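Local coordinates for CDGSH iron-sulfur domain-containing protein 3, mitochondrial (Homo sapiens, PDB 6AVJ) that binds two [2Fe-2S] clusters as a monomeric mitochondrial NEET protein, can pass them to apoferrodoxins and helps keep mitochondrial iron and reactive oxygen species at normal levels, at residues Ser30-Pro34 against Phe35-Ser39; Ala61-Cys65 against Lys66-Arg70; Lys85-Val88 against Gly89-Leu92. The protein carries 2 engineered substitutions. All blocks are in the same frame, centred on the assembly; numbering follows the deposited sequence.

Contact 1. Residues Ser30-Pro34 against Phe35-Ser39; sequences SKKQP and FCDGS. With FES (Fe2/s2 (inorganic) cluster), chain D.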
ATOM      1  N   SER A  30       6.826   0.984  -4.722  1.00 12.55           N
ATOM      2  CA  SER A  30       6.354   0.504  -6.011  1.00 14.18           C
ATOM      3  C   SER A  30       5.914   1.674  -6.887  1.00 13.24           C
ATOM      4  O   SER A  30       5.269   2.620  -6.421  1.00 14.88           O
ATOM      5  CB  SER A  30       5.183  -0.439  -5.863  1.00 11.85           C
ATOM      6  OG  SER A  30       4.705  -0.741  -7.208  1.00 14.96           O
ATOM      7  N   LYS A  31       6.261   1.592  -8.171  1.00 14.22           N
ATOM      8  CA  LYS A  31       5.745   2.539  -9.151  1.00 15.67           C
ATOM      9  C   LYS A  31       4.444   2.039  -9.788  1.00 20.17           C
ATOM     10  O   LYS A  31       3.951   2.670 -10.726  1.00 19.18           O
ATOM     11  CB  LYS A  31       6.802   2.823 -10.232  1.00 17.51           C
ATOM     12  CG  LYS A  31       8.219   3.121  -9.683  1.00 23.08           C
ATOM     13  CD  LYS A  31       8.241   4.153  -8.571  1.00 34.52           C
ATOM     14  CE  LYS A  31       7.603   5.482  -8.973  1.00 43.44           C
ATOM     15  NZ  LYS A  31       7.585   6.496  -7.827  1.00 42.91           N
ATOM     16  N   LYS A  32       3.875   0.923  -9.294  1.00 15.35           N
ATOM     17  CA  LYS A  32       2.560   0.447  -9.750  1.00 18.90           C
ATOM     18  C   LYS A  32       1.605   0.349  -8.562  1.00 14.96           C
ATOM     19  O   LYS A  32       0.986  -0.702  -8.320  1.00 16.76           O
ATOM     20  CB  LYS A  32       2.684  -0.905 -10.481  1.00 21.95           C
ATOM     21  CG  LYS A  32       3.843  -0.867 -11.531  1.00 25.93           C
ATOM     22  CD  LYS A  32       3.504  -1.495 -12.868  1.00 36.88           C
ATOM     23  CE  LYS A  32       3.489  -3.026 -12.784  1.00 42.40           C
ATOM     24  NZ  LYS A  32       3.011  -3.670 -14.070  1.00 61.79           N
ATOM     25  N   GLN A  33       1.481   1.443  -7.818  1.00 13.72           N
ATOM     26  CA  GLN A  33       0.687   1.433  -6.613  1.00 12.42           C
ATOM     27  C   GLN A  33      -0.726   1.008  -6.984  1.00 14.26           C
ATOM     28  O   GLN A  33      -1.229   1.393  -8.048  1.00 12.66           O
ATOM     29  CB  GLN A  33       0.671   2.808  -5.949  1.00 14.04           C
ATOM     30  CG  GLN A  33       1.977   3.191  -5.241  1.00 13.30           C
ATOM     31  CD  GLN A  33       2.288   2.257  -4.080  1.00 16.19           C
ATOM     32  OE1 GLN A  33       1.368   1.738  -3.400  1.00 11.78           O
ATOM     33  NE2 GLN A  33       3.573   2.006  -3.861  1.00 12.16           N
ATOM     34  N   PRO A  34      -1.418   0.272  -6.102  1.00 14.42           N
ATOM     35  CA  PRO A  34      -1.110  -0.057  -4.691  1.00 11.58           C
ATOM     36  C   PRO A  34      -0.378  -1.369  -4.519  1.00 12.19           C
ATOM     37  O   PRO A  34      -0.225  -1.838  -3.384  1.00 12.16           O
ATOM     38  CB  PRO A  34      -2.488  -0.188  -4.060  1.00 10.35           C
ATOM     39  CG  PRO A  34      -3.323  -0.710  -5.183  1.00 10.53           C
ATOM     40  CD  PRO A  34      -2.799  -0.119  -6.453  1.00 11.92           C
ATOM     41  N   PHE A  35       0.059  -1.973  -5.608  1.00  8.61           N
ATOM     42  CA  PHE A  35       0.613  -3.325  -5.592  1.00 13.75           C
ATOM     43  C   PHE A  35       2.127  -3.307  -5.761  1.00 13.12           C
ATOM     44  O   PHE A  35       2.706  -2.358  -6.287  1.00 11.93           O
ATOM     45  CB  PHE A  35      -0.022  -4.178  -6.724  1.00 14.79           C
ATOM     46  CG  PHE A  35      -1.523  -4.285  -6.612  1.00 13.65           C
ATOM     47  CD1 PHE A  35      -2.086  -4.931  -5.541  1.00 14.30           C
ATOM     48  CD2 PHE A  35      -2.358  -3.716  -7.576  1.00 19.67           C
ATOM     49  CE1 PHE A  35      -3.454  -5.031  -5.417  1.00 15.11           C
ATOM     50  CE2 PHE A  35      -3.709  -3.805  -7.470  1.00 17.38           C
ATOM     51  CZ  PHE A  35      -4.270  -4.455  -6.378  1.00 14.53           C
ATOM     52  N   CYS A  36       2.749  -4.394  -5.333  1.00 11.03           N
ATOM     53  CA  CYS A  36       4.199  -4.575  -5.422  1.00 16.11           C
ATOM     54  C   CYS A  36       4.662  -4.746  -6.877  1.00 16.27           C
ATOM     55  O   CYS A  36       4.026  -5.436  -7.671  1.00 17.87           O
ATOM     56  CB  CYS A  36       4.580  -5.787  -4.577  1.00 12.46           C
ATOM     57  SG  CYS A  36       6.258  -6.342  -4.573  1.00 12.04           S
ATOM     58  N   ASP A  37       5.748  -4.060  -7.221  1.00 11.38           N
ATOM     59  CA  ASP A  37       6.449  -4.230  -8.483  1.00 15.49           C
ATOM     60  C   ASP A  37       7.871  -4.741  -8.283  1.00 20.10           C
ATOM     61  O   ASP A  37       8.664  -4.738  -9.236  1.00 14.87           O
ATOM     62  CB  ASP A  37       6.462  -2.904  -9.275  1.00 14.35           C
ATOM     63  CG  ASP A  37       7.360  -1.806  -8.667  1.00 15.98           C
ATOM     64  OD1 ASP A  37       8.021  -1.991  -7.578  1.00 11.86           O
ATOM     65  OD2 ASP A  37       7.403  -0.697  -9.307  1.00 15.23           O
ATOM     66  N   GLY A  38       8.215  -5.192  -7.081  1.00 13.39           N
ATOM     67  CA  GLY A  38       9.541  -5.745  -6.831  1.00 16.30           C
ATOM     68  C   GLY A  38      10.559  -4.759  -6.296  1.00 17.41           C
ATOM     69  O   GLY A  38      11.661  -5.177  -5.923  1.00 13.01           O
ATOM     70  N   SER A  39      10.216  -3.471  -6.214  1.00 12.15           N
ATOM     71  CA  SER A  39      11.165  -2.476  -5.712  1.00 14.07           C
ATOM     72  C   SER A  39      11.675  -2.840  -4.333  1.00 13.53           C
ATOM     73  O   SER A  39      12.843  -2.574  -4.008  1.00 11.47           O
ATOM     74  CB  SER A  39      10.516  -1.098  -5.665  1.00 11.94           C
ATOM     75  OG  SER A  39      10.138  -0.676  -6.962  1.00 13.20           O
TER
HETATM   76 FE1  FES D 201       7.211  -4.734  -3.131  1.00 13.79          FE
HETATM   77 FE2  FES D 201       6.665  -2.285  -2.129  1.00 13.51          FE
HETATM   78  S1  FES D 201       6.376  -4.196  -1.112  1.00 12.13           S
HETATM   79  S2  FES D 201       7.416  -2.773  -4.135  1.00 11.52           S

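Contact 2. Residues Ala61-Cys65 against Lys66-Arg70; sequences ALCTC and KATQR. With FES (Fe2/s2 (inorganic) cluster), chain E.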
ATOM      1  N   ALA A  61     -10.797  -0.128  -1.465  1.00 10.14           N
ATOM      2  CA  ALA A  61      -9.828   0.986  -1.473  1.00 11.72           C
ATOM      3  C   ALA A  61      -8.567   0.512  -0.765  1.00  9.08           C
ATOM      4  O   ALA A  61      -8.621   0.165   0.418  1.00 10.40           O
ATOM      5  CB  ALA A  61     -10.400   2.209  -0.775  1.00 17.43           C
ATOM      6  N   LEU A  62      -7.458   0.417  -1.502  1.00 12.61           N
ATOM      7  CA  LEU A  62      -6.187  -0.042  -0.935  1.00 12.19           C
ATOM      8  C   LEU A  62      -5.293   1.125  -0.528  1.00 11.35           C
ATOM      9  O   LEU A  62      -5.225   2.147  -1.205  1.00 10.93           O
ATOM     10  CB  LEU A  62      -5.446  -0.958  -1.923  1.00  9.30           C
ATOM     11  CG  LEU A  62      -6.227  -2.276  -2.209  1.00  9.04           C
ATOM     12  CD1 LEU A  62      -5.552  -3.188  -3.167  1.00 10.71           C
ATOM     13  CD2 LEU A  62      -6.666  -2.981  -0.940  1.00 13.91           C
ATOM     14  N   CYS A  63      -4.563   0.935   0.564  1.00 10.24           N
ATOM     15  CA  CYS A  63      -3.812   2.020   1.175  1.00  9.05           C
ATOM     16  C   CYS A  63      -2.531   2.291   0.393  1.00  8.49           C
ATOM     17  O   CYS A  63      -1.776   1.357   0.034  1.00  9.00           O
ATOM     18  CB  CYS A  63      -3.494   1.647   2.631  1.00  8.37           C
ATOM     19  SG  CYS A  63      -2.390   2.789   3.461  1.00  7.89           S
ATOM     20  N   THR A  64      -2.298   3.572   0.130  1.00  7.90           N
ATOM     21  CA  THR A  64      -1.099   4.070  -0.529  1.00 13.65           C
ATOM     22  C   THR A  64      -0.200   4.880   0.407  1.00 13.47           C
ATOM     23  O   THR A  64       1.006   4.976   0.152  1.00 12.04           O
ATOM     24  CB  THR A  64      -1.481   4.972  -1.711  1.00 11.26           C
ATOM     25  OG1 THR A  64      -2.327   6.018  -1.206  1.00 11.15           O
ATOM     26  CG2 THR A  64      -2.216   4.214  -2.812  1.00 10.52           C
ATOM     27  N   CYS A  65      -0.756   5.498   1.451  1.00  9.76           N
ATOM     28  CA  CYS A  65       0.093   6.225   2.426  1.00  9.85           C
ATOM     29  C   CYS A  65       0.924   5.300   3.297  1.00 10.36           C
ATOM     30  O   CYS A  65       1.907   5.757   3.914  1.00  9.90           O
ATOM     31  CB  CYS A  65      -0.750   7.118   3.317  1.00  8.85           C
ATOM     32  SG  CYS A  65      -1.750   6.203   4.598  1.00  9.41           S
ATOM     33  N   LYS A  66       0.577   4.009   3.307  1.00 10.41           N
ATOM     34  CA  LYS A  66       1.179   2.885   4.003  1.00 10.27           C
ATOM     35  C   LYS A  66       1.061   2.978   5.522  1.00 15.76           C
ATOM     36  O   LYS A  66       1.652   2.152   6.230  1.00 13.14           O
ATOM     37  CB  LYS A  66       2.646   2.661   3.594  1.00 10.99           C
ATOM     38  CG  LYS A  66       2.866   2.576   2.051  1.00 12.79           C
ATOM     39  CD  LYS A  66       1.842   1.669   1.375  1.00 10.89           C
ATOM     40  CE  LYS A  66       2.039   1.593  -0.131  1.00 10.84           C
ATOM     41  NZ  LYS A  66       0.917   0.794  -0.771  1.00  8.16           N
ATOM     42  N   ALA A  67       0.234   3.866   6.042  1.00 10.04           N
ATOM     43  CA  ALA A  67       0.048   3.986   7.479  1.00 13.33           C
ATOM     44  C   ALA A  67      -1.260   3.382   7.996  1.00 12.45           C
ATOM     45  O   ALA A  67      -1.555   3.525   9.187  1.00  9.60           O
ATOM     46  CB  ALA A  67       0.109   5.461   7.877  1.00 11.04           C
ATOM     47  N   THR A  68      -2.043   2.700   7.159  1.00 13.38           N
ATOM     48  CA  THR A  68      -3.309   2.153   7.649  1.00 13.38           C
ATOM     49  C   THR A  68      -3.082   1.192   8.837  1.00 10.58           C
ATOM     50  O   THR A  68      -2.087   0.465   8.909  1.00 10.63           O
ATOM     51  CB  THR A  68      -4.033   1.401   6.542  1.00  9.74           C
ATOM     52  OG1 THR A  68      -5.223   0.818   7.107  1.00 10.94           O
ATOM     53  CG2 THR A  68      -3.139   0.285   5.960  1.00  9.48           C
ATOM     54  N   GLN A  69      -4.056   1.133   9.742  1.00 10.72           N
ATOM     55  CA  GLN A  69      -4.030   0.169  10.825  1.00 11.77           C
ATOM     56  C   GLN A  69      -4.708  -1.134  10.446  1.00 17.42           C
ATOM     57  O   GLN A  69      -4.628  -2.080  11.225  1.00 15.67           O
ATOM     58  CB  GLN A  69      -4.683   0.773  12.094  1.00 15.26           C
ATOM     59  CG  GLN A  69      -3.860   1.951  12.720  1.00 20.46           C
ATOM     60  CD  GLN A  69      -2.721   1.473  13.639  1.00 36.43           C
ATOM     61  OE1 GLN A  69      -2.707   0.315  14.135  1.00 36.90           O
ATOM     62  NE2 GLN A  69      -1.749   2.355  13.850  1.00 46.50           N
ATOM     63  N   ARG A  70      -5.287  -1.210   9.253  1.00 13.22           N
ATOM     64  CA  ARG A  70      -5.934  -2.427   8.774  1.00 13.48           C
ATOM     65  C   ARG A  70      -5.449  -2.787   7.355  1.00 13.19           C
ATOM     66  O   ARG A  70      -6.239  -2.856   6.421  1.00 12.33           O
ATOM     67  CB  ARG A  70      -7.458  -2.258   8.817  1.00 16.80           C
ATOM     68  CG  ARG A  70      -7.981  -1.845  10.188  1.00 26.11           C
ATOM     69  CD  ARG A  70      -9.498  -1.802  10.273  1.00 36.70           C
ATOM     70  NE  ARG A  70      -9.943  -1.745  11.665  1.00 42.62           N
ATOM     71  CZ  ARG A  70     -11.178  -1.441  12.052  1.00 37.86           C
ATOM     72  NH1 ARG A  70     -12.112  -1.161  11.153  1.00 40.34           N
ATOM     73  NH2 ARG A  70     -11.478  -1.411  13.342  1.00 25.91           N
TER
HETATM   74 FE1  FES E 202      -6.063   5.661   3.388  1.00 10.84          FE
HETATM   75 FE2  FES E 202      -3.450   4.798   3.731  1.00 10.85          FE
HETATM   76  S1  FES E 202      -4.417   5.584   1.888  1.00 10.82           S
HETATM   77  S2  FES E 202      -5.112   4.804   5.186  1.00 10.04           S

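Contact 3. Residues Lys85-Val88 against Gly89-Leu92; sequences KAEV and GSPL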
ATOM      1  N   LYS A  85       0.038  16.229   5.553  1.00 17.00           N
ATOM      2  CA  LYS A  85       1.209  17.111   5.561  1.00 20.86           C
ATOM      3  C   LYS A  85       2.492  16.386   5.244  1.00 26.67           C
ATOM      4  O   LYS A  85       3.545  17.024   5.212  1.00 28.70           O
ATOM      5  CB  LYS A  85       1.382  17.788   6.920  1.00 20.64           C
ATOM      6  CG  LYS A  85       0.306  18.786   7.261  1.00 18.44           C
ATOM      7  CD  LYS A  85       0.451  19.168   8.708  1.00 17.60           C
ATOM      8  CE  LYS A  85      -0.564  20.157   9.136  1.00 24.86           C
ATOM      9  NZ  LYS A  85      -0.193  20.514  10.495  1.00 26.18           N
ATOM     10  N   ALA A  86       2.450  15.060   5.083  1.00 25.14           N
ATOM     11  CA  ALA A  86       3.676  14.310   4.835  1.00 22.70           C
ATOM     12  C   ALA A  86       4.141  14.538   3.411  1.00 22.90           C
ATOM     13  O   ALA A  86       3.377  14.937   2.542  1.00 24.47           O
ATOM     14  CB  ALA A  86       3.468  12.808   5.092  1.00 27.21           C
ATOM     15  N   GLU A  87       5.411  14.270   3.161  1.00 24.40           N
ATOM     16  CA  GLU A  87       5.939  14.400   1.816  1.00 26.14           C
ATOM     17  C   GLU A  87       5.962  13.029   1.165  1.00 27.62           C
ATOM     18  O   GLU A  87       6.457  12.067   1.767  1.00 19.56           O
ATOM     19  CB  GLU A  87       7.337  15.011   1.832  1.00 29.15           C
ATOM     20  CG  GLU A  87       7.892  15.234   0.434  1.00 34.72           C
ATOM     21  CD  GLU A  87       9.286  15.816   0.456  1.00 40.09           C
ATOM     22  OE1 GLU A  87       9.506  16.766   1.240  1.00 36.08           O
ATOM     23  OE2 GLU A  87      10.163  15.312  -0.299  1.00 44.53           O
ATOM     24  N   VAL A  88       5.426  12.927  -0.057  1.00 20.95           N
ATOM     25  CA  VAL A  88       5.488  11.636  -0.722  1.00 21.38           C
ATOM     26  C   VAL A  88       6.951  11.267  -0.891  1.00 20.61           C
ATOM     27  O   VAL A  88       7.808  12.116  -1.197  1.00 20.34           O
ATOM     28  CB  VAL A  88       4.735  11.622  -2.072  1.00 22.83           C
ATOM     29  CG1 VAL A  88       3.249  11.938  -1.864  1.00 26.93           C
ATOM     30  CG2 VAL A  88       5.348  12.581  -3.070  1.00 34.31           C
ATOM     31  N   GLY A  89       7.251   9.990  -0.679  1.00 16.65           N
ATOM     32  CA  GLY A  89       8.601   9.486  -0.816  1.00 17.64           C
ATOM     33  C   GLY A  89       9.420   9.518   0.454  1.00 17.35           C
ATOM     34  O   GLY A  89      10.521   8.952   0.479  1.00 17.75           O
ATOM     35  N   SER A  90       8.908  10.132   1.504  1.00 13.75           N
ATOM     36  CA  SER A  90       9.482  10.188   2.838  1.00 18.68           C
ATOM     37  C   SER A  90       8.675   9.370   3.854  1.00 17.54           C
ATOM     38  O   SER A  90       7.461   9.179   3.698  1.00 16.99           O
ATOM     39  CB  SER A  90       9.551  11.648   3.336  1.00 17.39           C
ATOM     40  OG  SER A  90      10.488  12.399   2.565  1.00 18.78           O
ATOM     41  N   PRO A  91       9.329   8.912   4.922  1.00 17.93           N
ATOM     42  CA  PRO A  91       8.617   8.202   5.989  1.00 20.84           C
ATOM     43  C   PRO A  91       7.714   9.163   6.729  1.00 24.82           C
ATOM     44  O   PRO A  91       7.913  10.382   6.725  1.00 18.65           O
ATOM     45  CB  PRO A  91       9.743   7.660   6.889  1.00 25.03           C
ATOM     46  CG  PRO A  91      10.975   8.382   6.500  1.00 26.95           C
ATOM     47  CD  PRO A  91      10.756   9.111   5.233  1.00 20.69           C
ATOM     48  N   LEU A  92       6.679   8.602   7.332  1.00 24.74           N
ATOM     49  CA  LEU A  92       5.704   9.428   8.028  1.00 29.45           C
ATOM     50  C   LEU A  92       6.332   9.939   9.333  1.00 38.45           C
ATOM     51  O   LEU A  92       7.130   9.253  10.024  1.00 30.47           O
ATOM     52  CB  LEU A  92       4.409   8.635   8.299  1.00 28.59           C
ATOM     53  CG  LEU A  92       3.191   9.384   8.851  1.00 32.83           C
ATOM     54  CD1 LEU A  92       2.774  10.507   7.916  1.00 30.28           C
ATOM     55  CD2 LEU A  92       2.013   8.439   9.076  1.00 32.53           C
ATOM     56  OXT LEU A  92       6.053  11.089   9.685  1.00 44.53           O
TER
HETATM   57  O   HOH W   1      10.183  12.562  -0.046  1.00 26.05           O
HETATM   58  O   HOH W   2      10.803  14.787   3.802  1.00 26.95           O

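Contact 1. Residues Ser30-Pro34 against Phe35-Ser39
Pro-34 sets its CG over one face of the Phe-35 ring, 3.9 Å from the centroid, a CH-pi contact, the two side chains lying side by side. Phe-35 N returns to Lys-32 O, 3.1 Å away, closing a type VIa beta turn with the cis proline Pro-34 at its third position. Next to this turn, the Ser-30 hydroxyl ties three residues together. Ser-30 OG donates to Phe-35 O at 2.7 Å, nearly in line with its carbonyl, because chi1 (174°) swings the hydroxyl away from its own amide nitrogen. The same Ser-30 OG accepts from Lys-32 N at 2.8 Å, an ST turn. Residues Cys-36 to Ser-39 supply the Cys-Asp-Gly-Ser core of the CDGSH motif, which holds the first [2Fe-2S] cluster of this NEET fold; Cys-36 SG binds iron FE1 at 2.4 Å together with the engineered Cys-40. Asp-37 joins the preceding loop through OD2 and binds its own segment through OD1. Asp-37 OD2 is reached by Lys-31 N at 2.8 Å, from well above the carboxylate plane. Asp-37 OD1 takes two bonds from Ser-39, the hydroxyl OG on its syn side at 2.6 Å and the backbone N on its anti side at 3.0 Å, the latter forming an Asx turn. Held from both ends, the carboxylate should have little freedom to rotate. Gly-38, at the N-cap of helix 39-42, sends its N-H to Cys-36 SG in a weak bond, and Ser-30 CB packs near the bridging sulfide S2.

Contact 2. Residues Ala61-Cys65 against Lys66-Arg70
Lys-66 doubles back over Cys-65 and Thr-64 to reach Cys-63. Its CB starts 3.2 Å from Cys-65 O, in the turn where the main chain takes a left-handed conformation. A bend at chi2 (-46°) then swings the chain over the peptide of Thr-64: CG and CD pass beside Thr-64 O, and CE lies 3.5 Å from that same Thr-64 O. Beyond chi2 the chain is straight, and it delivers NZ to Cys-63 O at 2.9 Å, in the carbonyl plane and on a lone pair, with a C=O...N angle of 142°. The ammonium group also bonds to Cys-25 O and Gln-33 OE1 in the loop of the other cluster, so it bonds to three oxygens. Cys-63 O has a second donor in Trp-24 NE1.

The cluster lies against the same turn. Cys-63 SG and Cys-65 SG both bind iron FE2, Cys-63 at 2.3 Å and Cys-65 at 2.4 Å. Ala-67 N meets Cys-65 SG at 3.4 Å in a nearly straight N-H...S bond (162°), which probably stabilises negative charge on the iron-bound sulfur. Thr-68 brings its methyl CG2 alongside Cys-63, 3.6 Å from CB, while its own CB faces the bridging sulfide S2. The hydroxyl OG1 points another way, bonding to Tyr-73 O and accepting from Arg-70 N in an ST turn. Together, Cys-63 and Cys-65, two residues apart just past strand 58-62, with Cys-74 and the engineered Cys-78 farther along, make up the second CDGSH-type [2Fe-2S] site of this NEET protein.

Contact 3. Residues Lys85-Val88 against Gly89-Leu92
Glu-87 and Ser-90 face each other across a type II beta turn, with water filling the gap between their polar ends. The Glu-87 chain is extended, whereas chi1 of Ser-90 (-67°) turns OG to the side of its own N. Glu-87 OE2 and Ser-90 OG stay 4.1 Å apart, and water bridges them. One water donates to Glu-87 OE2 at 2.8 Å and also to Val-88 O. The same water accepts from Ser-90 OG at 2.6 Å. A second water donates to Ser-90 OG at 2.7 Å and only weakly to Glu-87 OE1. The turn itself is closed by Ser-90 N to Glu-87 O, 3.1 Å, and Gly-89 takes its positive-phi corner. At the other corner the CA-CB bond of Val-88 points away from 89-92, though CB itself touches Gly-89 N. Farther from the corner, Ala-86 points its methyl at the end of Leu-92, CB to CD1 3.7 Å, an apolar touch at the C-terminal residue. This surface turn follows helix 81-84, whose Arg-82 forms a long, weak ion pair with the terminal carboxylate of Leu-92; backbone bonds from Gly-89 and Ser-90 to Val-6 fasten it to the N-terminal segment ahead of strand 12-16.

How the contacts relate
All three contacts are local and follow in series, neither nested nor crossed. After strands 12-16 and 21-24, contact 1 closes the loop leading into helix 39-42 at the first cluster. Strands 50-53 and 58-62 then bring the chain to contact 2, which forms the turn carrying the first two ligands of the second cluster site. Contacts 1 and 2, with centres about 14 Å apart, meet directly: Pro-34 and Phe-35 pack on Leu-62, so the two cluster loops share an apolar seam. Past helix 81-84, contact 3 folds the C-terminal tail; Leu-92 CD2 reaches Ala-67 CB of contact 2 at 3.7 Å, whereas contact 1 is not touched.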